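PDB 2PBE: aminoglycoside 6-adenylyltransferase from Bacillus subtilis, which adenylates streptomycin and streptidine on the O-6 hydroxyl using ATP or GTP, thereby giving the bacterium resistance to streptomycin. Local coordinates for residues A197-I200 and A201-G205; K215-K218 and R219-N223; G237-E240 and M241-S244; G273-K276 and Y277-I281. All coordinates share one frame; numbering follows the deposited sequence.

How the contacts relate
All four contacts are local, made by neighbouring turns of chain in the C-terminal half, where helices 151-173, 177-204, 238-263 and 270-283 pack beside the mixed-sheet domain. Contacts 1 and 2 form one patch next to the sheet: their centres are 12 Å apart and they touch, Ala197 CB lying 3.7 Å from Met217 CE and Ile200 CD1 3.9 Å from Tyr220 O. Contacts 3 and 4 sit on successive helices at the far end, with centres 16 Å apart and nearest atoms about 4 Å apart. The two pairs do not meet, contacts 2 and 3 coming no closer than about 15 Å between nearest atoms. No nucleotide or aminoglycoside marks the active site.

Contact 1 (A197-I200 and A201-G205)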
loop_
_atom_site.group_PDB
_atom_site.type_symbol
_atom_site.label_atom_id
_atom_site.label_comp_id
_atom_site.label_asym_id
_atom_site.label_seq_id
_atom_site.Cartn_x
_atom_site.Cartn_y
_atom_site.Cartn_z
ATOM N N ALA A 197 0.176 -6.043 5.590
ATOM C CA ALA A 197 0.850 -4.772 5.381
ATOM C C ALA A 197 1.487 -4.315 6.687
ATOM O O ALA A 197 2.612 -3.805 6.686
ATOM C CB ALA A 197 -0.132 -3.729 4.875
ATOM N N TRP A 198 0.774 -4.516 7.795
ATOM C CA TRP A 198 1.290 -4.120 9.107
ATOM C C TRP A 198 2.541 -4.930 9.435
ATOM O O TRP A 198 3.444 -4.463 10.140
ATOM C CB TRP A 198 0.247 -4.344 10.202
ATOM C CG TRP A 198 -0.849 -3.280 10.307
ATOM C CD1 TRP A 198 -0.831 -2.026 9.754
ATOM C CD2 TRP A 198 -2.049 -3.351 11.089
ATOM N NE1 TRP A 198 -1.936 -1.310 10.145
ATOM C CE2 TRP A 198 -2.705 -2.088 10.965
ATOM C CE3 TRP A 198 -2.643 -4.356 11.895
ATOM C CZ2 TRP A 198 -3.937 -1.792 11.618
ATOM C CZ3 TRP A 198 -3.872 -4.069 12.556
ATOM C CH2 TRP A 198 -4.502 -2.784 12.404
ATOM N N HIS A 199 2.585 -6.158 8.933
ATOM C CA HIS A 199 3.745 -7.003 9.153
ATOM C C HIS A 199 4.932 -6.423 8.363
ATOM O O HIS A 199 6.033 -6.313 8.887
ATOM C CB HIS A 199 3.440 -8.427 8.684
ATOM C CG HIS A 199 4.592 -9.367 8.828
ATOM N ND1 HIS A 199 5.174 -9.642 10.044
ATOM C CD2 HIS A 199 5.285 -10.073 7.901
ATOM C CE1 HIS A 199 6.185 -10.478 9.861
ATOM N NE2 HIS A 199 6.273 -10.752 8.572
ATOM N N ILE A 200 4.691 -6.049 7.108
ATOM C CA ILE A 200 5.740 -5.504 6.237
ATOM C C ILE A 200 6.230 -4.204 6.895
ATOM O O ILE A 200 7.438 -3.923 6.987
ATOM C CB ILE A 200 5.176 -5.225 4.788
ATOM C CG1 ILE A 200 4.754 -6.527 4.080
ATOM C CG2 ILE A 200 6.222 -4.521 3.961
ATOM C CD1 ILE A 200 5.885 -7.593 3.921
ATOM N N ALA A 201 5.269 -3.415 7.367
ATOM C CA ALA A 201 5.575 -2.156 8.057
ATOM C C ALA A 201 6.432 -2.366 9.313
ATOM O O ALA A 201 7.151 -1.464 9.756
ATOM C CB ALA A 201 4.309 -1.471 8.429
ATOM N N SER A 202 6.315 -3.556 9.892
ATOM C CA SER A 202 7.076 -3.910 11.077
ATOM C C SER A 202 8.522 -4.073 10.675
ATOM O O SER A 202 9.381 -3.515 11.325
ATOM C CB SER A 202 6.538 -5.203 11.680
ATOM O OG SER A 202 7.259 -5.564 12.847
ATOM N N GLN A 203 8.773 -4.797 9.584
ATOM C CA GLN A 203 10.145 -5.021 9.122
ATOM C C GLN A 203 10.885 -3.690 8.944
ATOM O O GLN A 203 11.822 -3.359 9.692
ATOM C CB GLN A 203 10.178 -5.756 7.775
ATOM C CG GLN A 203 8.931 -6.535 7.381
ATOM C CD GLN A 203 8.959 -7.989 7.821
ATOM O OE1 GLN A 203 9.205 -8.297 8.992
ATOM N NE2 GLN A 203 8.687 -8.895 6.880
ATOM N N LYS A 204 10.435 -2.936 7.945
ATOM C CA LYS A 204 11.024 -1.662 7.568
ATOM C C LYS A 204 10.780 -0.480 8.485
ATOM O O LYS A 204 11.680 0.324 8.718
ATOM C CB LYS A 204 10.546 -1.303 6.151
ATOM C CG LYS A 204 10.299 -2.476 5.184
ATOM C CD LYS A 204 11.550 -3.344 4.931
ATOM C CE LYS A 204 12.710 -2.581 4.246
ATOM N NZ LYS A 204 13.418 -1.612 5.142
ATOM N N GLY A 205 9.551 -0.328 8.958
ATOM C CA GLY A 205 9.234 0.799 9.822
ATOM C C GLY A 205 8.698 1.946 8.981
ATOM O O GLY A 205 8.707 3.092 9.427
HETATM O O HOH W 1 5.568 -8.247 12.420
#
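The C-terminal end of helix 177-204 closes here, where His199 and Gln203, one turn apart, meet in the last winding before Gly205 leaves the helix with positive phi. The Gln203 amide lies over one face of the imidazole, offset toward the rim, with CD 3.9 Å above the plane of the His199 ring; amide and ring planes are 54° apart. Histidine CG stands anti to the backbone N (chi1 178°), which sets the ring outward and somewhat toward the Gln203 end. The glutamine chain bends at chi2, -92°, folding its amide back over the previous turn. At the rim of the ring, His199 ND1 hydrogen-bonds a water at 2.8 Å, which also makes a weak bond to Ser202 OG, so that the water links the two side chains while the amide lies over a face. Backbone bonds hold the frame: Ala201 N reaches Ala197 O at 2.8 Å, and Lys204 N reaches Ile200 O at 3.3 Å. The carbonyl of His199 takes two donors, Gln203 N at 3.2 Å in the usual helical manner and Ser202 N at 2.9 Å from above the carbonyl plane, an i to i+3 bond added to the i to i+4 one, while the bond of Ser202 N to Trp198 O is weak. On the buried side of the helix, Ala197 and Trp198 touch Ile146 of strand 145-146, and Trp198 also meets Pro149. The His199 ring meets that of Tyr255 and packs on Ala258 and Val259, joining this helix end to helix 238-263.

Contact 2 (K215-K218 and R219-N223); sequences KFMK and RYLSN
Met217 and Leu221 meet in the turn that leads from strand 207-209 to helix 223-230, and they form its tightly packed side. The selenomethionine methyl CE lies 3.5 Å from Leu221 CD1, the two side chains crossing at a slant; bends at chi2 and chi3 curl the Met217 chain so that CE, rather than the selenium, does the touching. Beside them the Tyr220 ring comes against the preceding turn: its CE2 is 3.9 Å from Phe216 CB, and the CA of Met217 sits at the ring edge, near its plane. One carbonyl organises the backbone. Met217 O accepts Leu221 N at 3.0 Å, almost in line with the C=O bond, and Tyr220 N from above the carbonyl plane, also at 3.0 Å. Arg219 N adds a bond of 3.0 Å to Phe216 O. This side continues into the fold, where Met217 packs on Leu193 and Ala197 of helix 177-204 and the Tyr220 ring stacks with Phe208. The looser, solvent side belongs to the exposed Lys218, which runs outward with CG anti to the backbone N (chi1 -160°) and makes a cation-pi contact with Trp226. Arg219 is charged but held, in salt bridges from NE to Asp11 and from NH1 to Asp15. Lys218 NZ and Arg219 NH2 are 5.6 Å apart, like charges without contact, and the two aspartates probably offset that repulsion. The chemistry is thus mixed: apolar groups hold the turn to helices 177-204 and 6-19, and the salt bridges of Arg219 add to the hold on the latter.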
loop_
_atom_site.group_PDB
_atom_site.type_symbol
_atom_site.label_atom_id
_atom_site.label_comp_id
_atom_site.label_asym_id
_atom_site.label_seq_id
_atom_site.Cartn_x
_atom_site.Cartn_y
_atom_site.Cartn_z
ATOM N N LYS A 215 -4.032 -1.549 -5.014
ATOM C CA LYS A 215 -3.205 -1.666 -6.221
ATOM C C LYS A 215 -1.686 -1.686 -6.005
ATOM O O LYS A 215 -0.948 -2.140 -6.874
ATOM C CB LYS A 215 -3.574 -0.550 -7.222
ATOM C CG LYS A 215 -3.411 0.876 -6.694
ATOM C CD LYS A 215 -4.318 1.853 -7.443
ATOM C CE LYS A 215 -3.724 2.336 -8.753
ATOM N NZ LYS A 215 -2.707 3.397 -8.509
ATOM N N PHE A 216 -1.226 -1.207 -4.856
ATOM C CA PHE A 216 0.214 -1.163 -4.574
ATOM C C PHE A 216 0.772 -2.335 -3.777
ATOM O O PHE A 216 1.976 -2.428 -3.566
ATOM C CB PHE A 216 0.580 0.125 -3.826
ATOM C CG PHE A 216 0.227 1.381 -4.550
ATOM C CD1 PHE A 216 0.542 1.545 -5.914
ATOM C CD2 PHE A 216 -0.401 2.433 -3.861
ATOM C CE1 PHE A 216 0.236 2.749 -6.599
ATOM C CE2 PHE A 216 -0.722 3.659 -4.521
ATOM C CZ PHE A 216 -0.403 3.814 -5.896
HETATM N N MSE A 217 -0.098 -3.235 -3.345
HETATM C CA MSE A 217 0.332 -4.360 -2.538
HETATM C C MSE A 217 1.313 -5.347 -3.160
HETATM O O MSE A 217 2.127 -5.944 -2.435
HETATM C CB MSE A 217 -0.897 -5.102 -2.005
HETATM C CG MSE A 217 -1.559 -4.387 -0.840
HETATM SE SE MSE A 217 -0.280 -3.886 0.561
HETATM C CE MSE A 217 -0.263 -5.501 1.642
ATOM N N LYS A 218 1.253 -5.525 -4.479
ATOM C CA LYS A 218 2.173 -6.442 -5.147
ATOM C C LYS A 218 3.572 -5.852 -5.032
ATOM O O LYS A 218 4.584 -6.567 -5.097
ATOM C CB LYS A 218 1.806 -6.618 -6.622
ATOM C CG LYS A 218 2.389 -7.869 -7.215
ATOM C CD LYS A 218 2.092 -7.962 -8.693
ATOM C CE LYS A 218 2.400 -9.350 -9.230
ATOM N NZ LYS A 218 3.760 -9.815 -8.802
ATOM N N ARG A 219 3.610 -4.536 -4.858
ATOM C CA ARG A 219 4.869 -3.815 -4.740
ATOM C C ARG A 219 5.350 -3.735 -3.299
ATOM O O ARG A 219 6.146 -2.875 -2.960
ATOM C CB ARG A 219 4.710 -2.400 -5.281
ATOM C CG ARG A 219 5.975 -1.754 -5.763
ATOM C CD ARG A 219 5.737 -1.308 -7.174
ATOM N NE ARG A 219 5.272 -2.414 -8.011
ATOM C CZ ARG A 219 5.972 -3.518 -8.286
ATOM N NH1 ARG A 219 7.204 -3.686 -7.804
ATOM N NH2 ARG A 219 5.421 -4.493 -9.007
ATOM N N TYR A 220 4.864 -4.623 -2.451
ATOM C CA TYR A 220 5.276 -4.614 -1.062
ATOM C C TYR A 220 5.479 -6.020 -0.575
ATOM O O TYR A 220 6.339 -6.275 0.254
ATOM C CB TYR A 220 4.222 -3.949 -0.211
ATOM C CG TYR A 220 4.270 -2.450 -0.298
ATOM C CD1 TYR A 220 5.367 -1.721 0.238
ATOM C CD2 TYR A 220 3.238 -1.731 -0.951
ATOM C CE1 TYR A 220 5.432 -0.305 0.123
ATOM C CE2 TYR A 220 3.289 -0.334 -1.085
ATOM C CZ TYR A 220 4.383 0.381 -0.553
ATOM O OH TYR A 220 4.396 1.757 -0.720
ATOM N N LEU A 221 4.648 -6.930 -1.078
ATOM C CA LEU A 221 4.713 -8.337 -0.720
ATOM C C LEU A 221 5.777 -9.028 -1.553
ATOM O O LEU A 221 6.002 -8.661 -2.713
ATOM C CB LEU A 221 3.371 -9.008 -1.002
ATOM C CG LEU A 221 2.216 -9.012 -0.009
ATOM C CD1 LEU A 221 2.260 -7.795 0.881
ATOM C CD2 LEU A 221 0.917 -9.055 -0.798
ATOM N N SER A 222 6.426 -10.014 -0.958
ATOM C CA SER A 222 7.425 -10.790 -1.656
ATOM C C SER A 222 6.612 -11.703 -2.575
ATOM O O SER A 222 5.378 -11.656 -2.560
ATOM C CB SER A 222 8.233 -11.619 -0.666
ATOM O OG SER A 222 7.404 -12.538 0.007
ATOM N N ASN A 223 7.283 -12.527 -3.367
ATOM C CA ASN A 223 6.555 -13.411 -4.268
ATOM C C ASN A 223 5.825 -14.490 -3.489
ATOM O O ASN A 223 4.728 -14.926 -3.880
ATOM C CB ASN A 223 7.504 -14.040 -5.285
ATOM C CG ASN A 223 8.213 -12.999 -6.121
ATOM O OD1 ASN A 223 7.606 -11.989 -6.510
ATOM N ND2 ASN A 223 9.501 -13.230 -6.400
#

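Contact 3 (G237-E240 and M241-S244)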
loop_
_atom_site.group_PDB
_atom_site.type_symbol
_atom_site.label_atom_id
_atom_site.label_comp_id
_atom_site.label_asym_id
_atom_site.label_seq_id
_atom_site.Cartn_x
_atom_site.Cartn_y
_atom_site.Cartn_z
ATOM N N GLY A 237 -18.016 -21.896 -6.623
ATOM C CA GLY A 237 -18.494 -23.104 -6.003
ATOM C C GLY A 237 -18.567 -22.947 -4.497
ATOM O O GLY A 237 -17.728 -22.286 -3.895
ATOM N N TYR A 238 -19.566 -23.575 -3.887
ATOM C CA TYR A 238 -19.726 -23.484 -2.452
ATOM C C TYR A 238 -18.542 -24.030 -1.680
ATOM O O TYR A 238 -18.120 -23.429 -0.691
ATOM C CB TYR A 238 -20.983 -24.206 -2.001
ATOM C CG TYR A 238 -22.218 -23.357 -2.084
ATOM C CD1 TYR A 238 -22.962 -23.281 -3.283
ATOM C CD2 TYR A 238 -22.631 -22.576 -0.974
ATOM C CE1 TYR A 238 -24.109 -22.425 -3.388
ATOM C CE2 TYR A 238 -23.763 -21.712 -1.063
ATOM C CZ TYR A 238 -24.491 -21.640 -2.274
ATOM O OH TYR A 238 -25.552 -20.773 -2.367
ATOM N N GLN A 239 -18.016 -25.176 -2.109
ATOM C CA GLN A 239 -16.872 -25.769 -1.417
ATOM C C GLN A 239 -15.610 -24.964 -1.657
ATOM O O GLN A 239 -14.752 -24.881 -0.786
ATOM C CB GLN A 239 -16.652 -27.219 -1.852
ATOM C CG GLN A 239 -17.892 -28.096 -1.752
ATOM C CD GLN A 239 -18.698 -27.875 -0.485
ATOM O OE1 GLN A 239 -18.191 -28.031 0.625
ATOM N NE2 GLN A 239 -19.969 -27.523 -0.651
ATOM N N GLU A 240 -15.495 -24.375 -2.835
ATOM C CA GLU A 240 -14.328 -23.565 -3.186
ATOM C C GLU A 240 -14.284 -22.347 -2.301
ATOM O O GLU A 240 -13.219 -21.842 -1.952
ATOM C CB GLU A 240 -14.414 -23.125 -4.640
ATOM C CG GLU A 240 -14.302 -24.261 -5.631
ATOM C CD GLU A 240 -12.989 -25.013 -5.496
ATOM O OE1 GLU A 240 -11.932 -24.349 -5.502
ATOM O OE2 GLU A 240 -13.017 -26.261 -5.392
HETATM N N MSE A 241 -15.465 -21.881 -1.950
HETATM C CA MSE A 241 -15.591 -20.722 -1.091
HETATM C C MSE A 241 -15.137 -21.031 0.324
HETATM O O MSE A 241 -14.443 -20.214 0.931
HETATM C CB MSE A 241 -17.035 -20.237 -1.083
HETATM C CG MSE A 241 -17.332 -19.223 -2.172
HETATM SE SE MSE A 241 -16.196 -17.622 -1.998
HETATM C CE MSE A 241 -17.173 -16.687 -0.599
ATOM N N TRP A 242 -15.528 -22.186 0.843
ATOM C CA TRP A 242 -15.127 -22.577 2.187
ATOM C C TRP A 242 -13.608 -22.616 2.216
ATOM O O TRP A 242 -12.982 -22.214 3.199
ATOM C CB TRP A 242 -15.681 -23.961 2.545
ATOM C CG TRP A 242 -17.119 -23.986 2.991
ATOM C CD1 TRP A 242 -18.191 -24.496 2.292
ATOM C CD2 TRP A 242 -17.640 -23.525 4.237
ATOM N NE1 TRP A 242 -19.345 -24.383 3.026
ATOM C CE2 TRP A 242 -19.053 -23.792 4.226
ATOM C CE3 TRP A 242 -17.065 -22.910 5.372
ATOM C CZ2 TRP A 242 -19.905 -23.463 5.311
ATOM C CZ3 TRP A 242 -17.910 -22.577 6.467
ATOM C CH2 TRP A 242 -19.330 -22.861 6.418
ATOM N N LYS A 243 -13.032 -23.110 1.121
ATOM C CA LYS A 243 -11.586 -23.218 0.984
ATOM C C LYS A 243 -10.957 -21.821 1.032
ATOM O O LYS A 243 -10.038 -21.579 1.814
ATOM C CB LYS A 243 -11.267 -23.938 -0.334
ATOM C CG LYS A 243 -9.787 -24.248 -0.567
ATOM C CD LYS A 243 -9.566 -25.248 -1.710
ATOM C CE LYS A 243 -10.031 -24.751 -3.075
ATOM N NZ LYS A 243 -9.641 -25.735 -4.146
ATOM N N SER A 244 -11.459 -20.903 0.222
ATOM C CA SER A 244 -10.936 -19.543 0.209
ATOM C C SER A 244 -10.969 -18.951 1.616
ATOM O O SER A 244 -10.003 -18.349 2.058
ATOM C CB SER A 244 -11.765 -18.659 -0.720
ATOM O OG SER A 244 -11.503 -18.948 -2.082
#
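Glu240 and Lys243 form the one salt bridge of this contact, on the first turns of helix 238-263. Glu240 OE1 is 3.0 Å from Lys243 NZ, though as a hydrogen bond it is weak; the two side chains run side by side in the same direction, and OE1 also lies 3.1 Å from Lys243 CE. The lysine starts with CG anti to the backbone N (chi1 -175°) and turns at chi3, 63°, to bring its ammonium group to the carboxylate. Backbone hydrogen bonds come next. Gly237, at the N-cap with positive phi, accepts Met241 N on its carbonyl O at 3.0 Å; Lys243 N to Gln239 O and Ser244 N to Glu240 O carry the helical pattern on. Among the remaining contacts, the indole of Trp242 lies beside the Tyr238 carbonyl and Gln239, Trp242 CD1 being 3.9 Å from Gln239 OE1, with the Gln239 amide and the ring inclined by 35°. Gln239 reaches it through a bend at chi2. The Ser244 hydroxyl has its principal partner in Ser234 OG, its approach to Glu240 O being weak and not settled. Among the neighbouring helices, the selenomethionine Met241 is buried against Ile177, Ala180, Ile181 and Leu184 of helix 177-204 and reaches Leu172 of helix 151-173. Trp242 packs on Val169 and Leu172 of helix 151-173 and meets Tyr282 of helix 270-283 edge-to-face, so this helix start is wedged among three others.

Contact 4 (G273-K276 and Y277-I281); sequences GITK and YTEGI
Regular i to i+4 hydrogen bonds run through this stretch of helix 270-283, among them Tyr277 N to Gly273 O at 3.2 Å, Glu279 N to Thr275 O at 3.0 Å and Gly280 N to Lys276 O at 2.8 Å. Of the side chains, Thr275 and Glu279 lie side by side and point the same way, Thr275 CG2 being 4.0 Å from Glu279 OE2. Ile274 and Thr278 also face each other one turn apart, but the methyl-to-methyl approach of their CG2 atoms is doubtful, because the threonine methyl is modelled too close to Ile274 O. This is the last helix of the C-terminal helical bundle, laid against helices 151-173 and 238-263: Ile274 packs on Trp162 and Tyr249, Thr278 on Val169, Phe246 and Tyr249. With chi1 of Tyr277 at 178°, its ring leads away from the preceding turn, and the side chain touches Lys170 of helix 151-173. The Thr275 hydroxyl bonds to Asp271 O, a turn earlier, and to Arg253 NH2 of helix 238-263. Lys276, extended beyond CG, projects from the exposed side.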
loop_
_atom_site.group_PDB
_atom_site.type_symbol
_atom_site.label_atom_id
_atom_site.label_comp_id
_atom_site.label_asym_id
_atom_site.label_seq_id
_atom_site.Cartn_x
_atom_site.Cartn_y
_atom_site.Cartn_z
ATOM N N GLY A 273 -12.307 -18.540 19.295
ATOM C CA GLY A 273 -13.751 -18.525 19.427
ATOM C C GLY A 273 -14.474 -18.807 18.123
ATOM O O GLY A 273 -15.403 -19.628 18.076
ATOM N N ILE A 274 -14.047 -18.139 17.049
ATOM C CA ILE A 274 -14.675 -18.309 15.745
ATOM C C ILE A 274 -14.273 -19.574 15.020
ATOM O O ILE A 274 -15.023 -20.096 14.196
ATOM C CB ILE A 274 -14.424 -17.068 14.853
ATOM C CG1 ILE A 274 -14.884 -15.800 15.588
ATOM C CG2 ILE A 274 -15.148 -17.212 13.534
ATOM C CD1 ILE A 274 -16.277 -15.887 16.255
ATOM N N THR A 275 -13.086 -20.067 15.323
ATOM C CA THR A 275 -12.640 -21.302 14.728
ATOM C C THR A 275 -13.610 -22.400 15.238
ATOM O O THR A 275 -14.133 -23.173 14.430
ATOM C CB THR A 275 -11.158 -21.583 15.114
ATOM O OG1 THR A 275 -10.319 -20.685 14.378
ATOM C CG2 THR A 275 -10.743 -23.018 14.801
ATOM N N LYS A 276 -13.860 -22.459 16.554
ATOM C CA LYS A 276 -14.782 -23.463 17.097
ATOM C C LYS A 276 -16.124 -23.305 16.407
ATOM O O LYS A 276 -16.738 -24.270 15.943
ATOM C CB LYS A 276 -15.005 -23.288 18.611
ATOM C CG LYS A 276 -13.814 -23.604 19.510
ATOM C CD LYS A 276 -14.243 -23.520 20.986
ATOM C CE LYS A 276 -13.055 -23.613 21.929
ATOM N NZ LYS A 276 -13.485 -23.550 23.345
ATOM N N TYR A 277 -16.558 -22.060 16.330
ATOM C CA TYR A 277 -17.828 -21.729 15.723
ATOM C C TYR A 277 -17.989 -22.187 14.275
ATOM O O TYR A 277 -18.805 -23.070 13.996
ATOM C CB TYR A 277 -18.042 -20.225 15.840
ATOM C CG TYR A 277 -19.322 -19.746 15.204
ATOM C CD1 TYR A 277 -20.588 -20.035 15.778
ATOM C CD2 TYR A 277 -19.281 -19.008 13.992
ATOM C CE1 TYR A 277 -21.797 -19.597 15.149
ATOM C CE2 TYR A 277 -20.474 -18.561 13.360
ATOM C CZ TYR A 277 -21.719 -18.857 13.939
ATOM O OH TYR A 277 -22.853 -18.417 13.301
ATOM N N THR A 278 -17.220 -21.627 13.348
ATOM C CA THR A 278 -17.391 -22.048 11.959
ATOM C C THR A 278 -17.096 -23.538 11.755
ATOM O O THR A 278 -17.568 -24.145 10.791
ATOM C CB THR A 278 -16.546 -21.208 10.967
ATOM O OG1 THR A 278 -15.376 -21.941 10.587
ATOM C CG2 THR A 278 -16.137 -19.888 11.586
ATOM N N GLU A 279 -16.344 -24.132 12.673
ATOM C CA GLU A 279 -16.047 -25.550 12.578
ATOM C C GLU A 279 -17.348 -26.274 12.914
ATOM O O GLU A 279 -17.702 -27.261 12.274
ATOM C CB GLU A 279 -14.945 -25.929 13.566
ATOM C CG GLU A 279 -13.867 -26.843 12.972
ATOM C CD GLU A 279 -12.517 -26.760 13.704
ATOM O OE1 GLU A 279 -12.484 -26.892 14.952
ATOM O OE2 GLU A 279 -11.479 -26.577 13.028
ATOM N N GLY A 280 -18.068 -25.758 13.911
ATOM C CA GLY A 280 -19.324 -26.363 14.316
ATOM C C GLY A 280 -20.321 -26.446 13.183
ATOM O O GLY A 280 -20.995 -27.452 12.987
ATOM N N ILE A 281 -20.389 -25.373 12.412
ATOM C CA ILE A 281 -21.308 -25.279 11.285
ATOM C C ILE A 281 -20.832 -26.021 10.029
ATOM O O ILE A 281 -21.644 -26.633 9.321
ATOM C CB ILE A 281 -21.577 -23.790 10.978
ATOM C CG1 ILE A 281 -22.375 -23.200 12.151
ATOM C CG2 ILE A 281 -22.284 -23.613 9.629
ATOM C CD1 ILE A 281 -22.345 -21.710 12.198
#